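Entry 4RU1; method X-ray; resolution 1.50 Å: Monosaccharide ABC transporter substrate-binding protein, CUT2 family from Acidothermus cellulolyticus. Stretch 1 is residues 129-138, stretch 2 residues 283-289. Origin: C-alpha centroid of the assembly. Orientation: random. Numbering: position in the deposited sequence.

Stretch 1 129-138: VAGQAAGARA
Stretch 2 (283-289) GPFFVDK

Stretch 1 is helical throughout, phi/psi near -64/-42, its i to i-4 bonds including Ala 134 N to Ala 130 O at 2.8 Å. Stretch 2 enters through a cis peptide before Pro 284 (phi/psi -85/156) and is extended strand at Phe 285, Phe 286 and Val 287. The axes run in the same general sense, 42° apart and 10.5 Å at closest approach. Ala 130 CA and Pro 284 CA are 5.7 Å apart; farther along, Ala 134 CA and Phe 286 CA are 8.9 Å apart.

Phe 286 (chi1 -69°, m; chi2 73°) is the bump. Its ring meets the low surface at Ala 133 and Ala 134 edge-first, CE1 3.8 Å from Ala 133 CB and CZ 3.8 Å from Ala 134 N; methyl side chains let it approach the backbone. At the start, Ala 130 CB packs on Pro 284 CB at 3.8 Å.

Arg 137, t at chi1 through chi3 (chi4 125°), is long enough to pass Phe 286 CB, NH1 3.4 Å from it, and bring its charge to the short acid of Asp 288. Arg 137 NH2 donates to Asp 288 OD2 (chi1 61°, p; chi2 24°) at 2.8 Å and 161°, a salt bridge near the guanidinium plane. One water accepts from Arg 137 NH1 and donates to Asp 288 OD2. Phe 286 and Asp 288 point toward the helix; Val 287 between them points away. The stretches bury 341 Å², both sides summed.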

ATOM      1  N   VAL A 129      -8.512   6.959   7.172  1.00 14.46           N
ATOM      2  CA  VAL A 129      -9.769   6.252   7.475  1.00 14.28           C
ATOM      3  C   VAL A 129      -9.510   4.793   7.819  1.00 14.62           C
ATOM      4  O   VAL A 129     -10.087   4.236   8.764  1.00 16.34           O
ATOM      5  CB  VAL A 129     -10.745   6.332   6.290  1.00 19.70           C
ATOM      6  CG1 VAL A 129     -11.982   5.476   6.534  1.00 20.76           C
ATOM      7  CG2 VAL A 129     -11.153   7.764   6.101  1.00 18.70           C
ATOM      8  N   ALA A 130      -8.591   4.120   7.103  1.00 14.54           N
ATOM      9  CA  ALA A 130      -8.375   2.715   7.422  1.00 15.10           C
ATOM     10  C   ALA A 130      -7.777   2.601   8.843  1.00 18.02           C
ATOM     11  O   ALA A 130      -8.166   1.711   9.636  1.00 14.54           O
ATOM     12  CB  ALA A 130      -7.484   2.022   6.382  1.00 17.35           C
ATOM     13  N   GLY A 131      -6.832   3.488   9.188  1.00 15.35           N
ATOM     14  CA  GLY A 131      -6.242   3.503  10.537  1.00 15.97           C
ATOM     15  C   GLY A 131      -7.280   3.801  11.595  1.00 15.51           C
ATOM     16  O   GLY A 131      -7.354   3.127  12.600  1.00 13.81           O
ATOM     17  N   GLN A 132      -8.137   4.780  11.362  1.00 15.09           N
ATOM     18  CA  GLN A 132      -9.230   5.100  12.301  1.00 14.94           C
ATOM     19  C   GLN A 132     -10.142   3.915  12.473  1.00 15.96           C
ATOM     20  O   GLN A 132     -10.539   3.628  13.582  1.00 16.49           O
ATOM     21  CB  GLN A 132     -10.043   6.314  11.785  1.00 15.54           C
ATOM     22  CG  GLN A 132      -9.261   7.613  11.812  1.00 15.93           C
ATOM     23  CD  GLN A 132      -9.852   8.714  10.938  1.00 14.53           C
ATOM     24  OE1 GLN A 132     -10.558   8.432   9.979  1.00 17.57           O
ATOM     25  NE2 GLN A 132      -9.631   9.973  11.296  1.00 16.16           N
ATOM     26  N   ALA A 133     -10.457   3.218  11.384  1.00 13.18           N
ATOM     27  CA  ALA A 133     -11.278   2.013  11.507  1.00 15.04           C
ATOM     28  C   ALA A 133     -10.574   0.885  12.291  1.00 15.20           C
ATOM     29  O   ALA A 133     -11.203   0.155  13.003  1.00 16.69           O
ATOM     30  CB  ALA A 133     -11.636   1.518  10.118  1.00 15.80           C
ATOM     31  N   ALA A 134      -9.261   0.740  12.058  1.00 12.66           N
ATOM     32  CA  ALA A 134      -8.507  -0.326  12.743  1.00 15.37           C
ATOM     33  C   ALA A 134      -8.444  -0.006  14.266  1.00 16.37           C
ATOM     34  O   ALA A 134      -8.502  -0.890  15.099  1.00 15.23           O
ATOM     35  CB  ALA A 134      -7.067  -0.414  12.163  1.00 14.72           C
ATOM     36  N   GLY A 135      -8.294   1.250  14.643  1.00 16.78           N
ATOM     37  CA  GLY A 135      -8.210   1.623  16.069  1.00 17.47           C
ATOM     38  C   GLY A 135      -9.515   1.311  16.792  1.00 15.32           C
ATOM     39  O   GLY A 135      -9.494   0.684  17.812  1.00 18.25           O
ATOM     40  N   ALA A 136     -10.636   1.621  16.143  1.00 15.73           N
ATOM     41  CA  ALA A 136     -11.948   1.383  16.708  1.00 15.96           C
ATOM     42  C   ALA A 136     -12.224  -0.108  16.780  1.00 17.12           C
ATOM     43  O   ALA A 136     -12.735  -0.595  17.780  1.00 18.95           O
ATOM     44  CB  ALA A 136     -13.021   2.071  15.847  1.00 23.97           C
ATOM     45  N   ARG A 137     -11.868  -0.846  15.745  1.00 18.39           N
ATOM     46  CA  ARG A 137     -12.038  -2.261  15.749  1.00 15.41           C
ATOM     47  C   ARG A 137     -11.185  -2.885  16.857  1.00 19.56           C
ATOM     48  O   ARG A 137     -11.647  -3.749  17.605  1.00 16.94           O
ATOM     49  CB  ARG A 137     -11.705  -2.884  14.409  1.00 16.98           C
ATOM     50  CG  ARG A 137     -12.128  -4.347  14.365  1.00 25.87           C
ATOM     51  CD  ARG A 137     -11.818  -4.951  13.011  1.00 26.04           C
ATOM     52  NE  ARG A 137     -12.027  -6.386  12.961  1.00 19.75           N
ATOM     53  CZ  ARG A 137     -12.807  -7.024  12.081  1.00 20.10           C
ATOM     54  NH1 ARG A 137     -13.495  -6.329  11.179  1.00 24.44           N
ATOM     55  NH2 ARG A 137     -12.868  -8.358  12.103  1.00 19.95           N
ATOM     56  N   ALA A 138      -9.916  -2.476  17.000  1.00 16.87           N
ATOM     57  CA  ALA A 138      -9.051  -3.016  18.046  1.00 18.43           C
ATOM     58  C   ALA A 138      -9.640  -2.782  19.448  1.00 18.32           C
ATOM     59  O   ALA A 138      -9.561  -3.648  20.304  1.00 18.34           O
ATOM     60  CB  ALA A 138      -7.676  -2.410  17.895  1.00 14.46           C
ATOM     61  N   GLY A 283     -10.406   0.348  -1.122  1.00 13.27           N
ATOM     62  CA  GLY A 283     -10.480  -0.249   0.279  1.00 14.78           C
ATOM     63  C   GLY A 283     -10.820   0.905   1.170  1.00 16.32           C
ATOM     64  O   GLY A 283     -11.074   1.996   0.652  1.00 18.47           O
ATOM     65  N   PRO A 284     -10.841   0.731   2.473  1.00 13.93           N
ATOM     66  CA  PRO A 284     -10.443  -0.493   3.157  1.00 12.80           C
ATOM     67  C   PRO A 284     -11.587  -1.494   3.219  1.00 14.56           C
ATOM     68  O   PRO A 284     -12.741  -1.094   3.247  1.00 15.91           O
ATOM     69  CB  PRO A 284     -10.120  -0.027   4.566  1.00 12.56           C
ATOM     70  CG  PRO A 284     -11.007   1.146   4.772  1.00 15.85           C
ATOM     71  CD  PRO A 284     -11.110   1.809   3.412  1.00 14.16           C
ATOM     72  N   PHE A 285     -11.207  -2.769   3.353  1.00 15.41           N
ATOM     73  CA  PHE A 285     -12.142  -3.831   3.669  1.00 16.53           C
ATOM     74  C   PHE A 285     -11.465  -4.831   4.600  1.00 15.23           C
ATOM     75  O   PHE A 285     -10.382  -5.336   4.265  1.00 13.65           O
ATOM     76  CB  PHE A 285     -12.650  -4.532   2.413  1.00 19.37           C
ATOM     77  CG  PHE A 285     -13.686  -5.623   2.702  1.00 19.56           C
ATOM     78  CD1 PHE A 285     -14.944  -5.290   3.135  1.00 22.90           C
ATOM     79  CD2 PHE A 285     -13.369  -6.970   2.486  1.00 22.39           C
ATOM     80  CE1 PHE A 285     -15.885  -6.305   3.389  1.00 21.25           C
ATOM     81  CE2 PHE A 285     -14.289  -7.970   2.690  1.00 26.68           C
ATOM     82  CZ  PHE A 285     -15.532  -7.643   3.187  1.00 25.24           C
ATOM     83  N   PHE A 286     -12.098  -5.129   5.737  1.00 12.64           N
ATOM     84  CA  PHE A 286     -11.578  -6.090   6.727  1.00 16.12           C
ATOM     85  C   PHE A 286     -11.931  -7.500   6.410  1.00 15.31           C
ATOM     86  O   PHE A 286     -13.129  -7.860   6.266  1.00 20.06           O
ATOM     87  CB  PHE A 286     -12.008  -5.755   8.154  1.00 15.26           C
ATOM     88  CG  PHE A 286     -11.381  -4.497   8.737  1.00 17.01           C
ATOM     89  CD1 PHE A 286     -11.752  -3.232   8.345  1.00 18.14           C
ATOM     90  CD2 PHE A 286     -10.384  -4.620   9.717  1.00 14.72           C
ATOM     91  CE1 PHE A 286     -11.149  -2.072   8.878  1.00 15.10           C
ATOM     92  CE2 PHE A 286      -9.864  -3.524  10.309  1.00 16.19           C
ATOM     93  CZ  PHE A 286     -10.215  -2.247   9.852  1.00 15.25           C
ATOM     94  N   VAL A 287     -10.926  -8.325   6.305  1.00 14.60           N
ATOM     95  CA  VAL A 287     -11.143  -9.719   6.050  1.00 15.38           C
ATOM     96  C   VAL A 287     -10.767 -10.450   7.332  1.00 16.95           C
ATOM     97  O   VAL A 287      -9.725 -10.218   7.923  1.00 15.12           O
ATOM     98  CB  VAL A 287     -10.268 -10.207   4.893  1.00 14.42           C
ATOM     99  CG1 VAL A 287     -10.441 -11.688   4.636  1.00 17.21           C
ATOM    100  CG2 VAL A 287     -10.628  -9.452   3.607  1.00 14.67           C
ATOM    101  N   ASP A 288     -11.686 -11.325   7.781  1.00 18.98           N
ATOM    102  CA  ASP A 288     -11.539 -12.080   9.064  1.00 20.09           C
ATOM    103  C   ASP A 288     -12.053 -13.503   8.808  1.00 20.05           C
ATOM    104  O   ASP A 288     -12.216 -13.886   7.640  1.00 19.55           O
ATOM    105  CB  ASP A 288     -12.239 -11.337  10.198  1.00 20.27           C
ATOM    106  CG  ASP A 288     -13.734 -11.177   9.962  1.00 19.15           C
ATOM    107  OD1 ASP A 288     -14.294 -12.013   9.192  1.00 21.75           O
ATOM    108  OD2 ASP A 288     -14.323 -10.231  10.528  1.00 24.14           O
ATOM    109  N   LYS A 289     -12.227 -14.278   9.870  1.00 19.81           N
ATOM    110  CA  LYS A 289     -12.602 -15.684   9.713  1.00 20.00           C
ATOM    111  C   LYS A 289     -13.936 -15.837   9.013  1.00 16.97           C
ATOM    112  O   LYS A 289     -14.119 -16.832   8.269  1.00 24.35           O
ATOM    113  CB  LYS A 289     -12.648 -16.411  11.065  1.00 22.50           C
ATOM    114  CG  LYS A 289     -11.333 -16.987  11.463  1.00 23.09           C
ATOM    115  CD  LYS A 289     -11.444 -17.780  12.768  1.00 34.20           C
ATOM    116  CE  LYS A 289     -12.162 -19.108  12.560  1.00 94.87           C
ATOM    117  NZ  LYS A 289     -11.930 -20.058  13.684  1.00 98.92           N
TER
HETATM  118  O   HOH W   1     -15.552  -7.917   9.592  1.00 27.57           O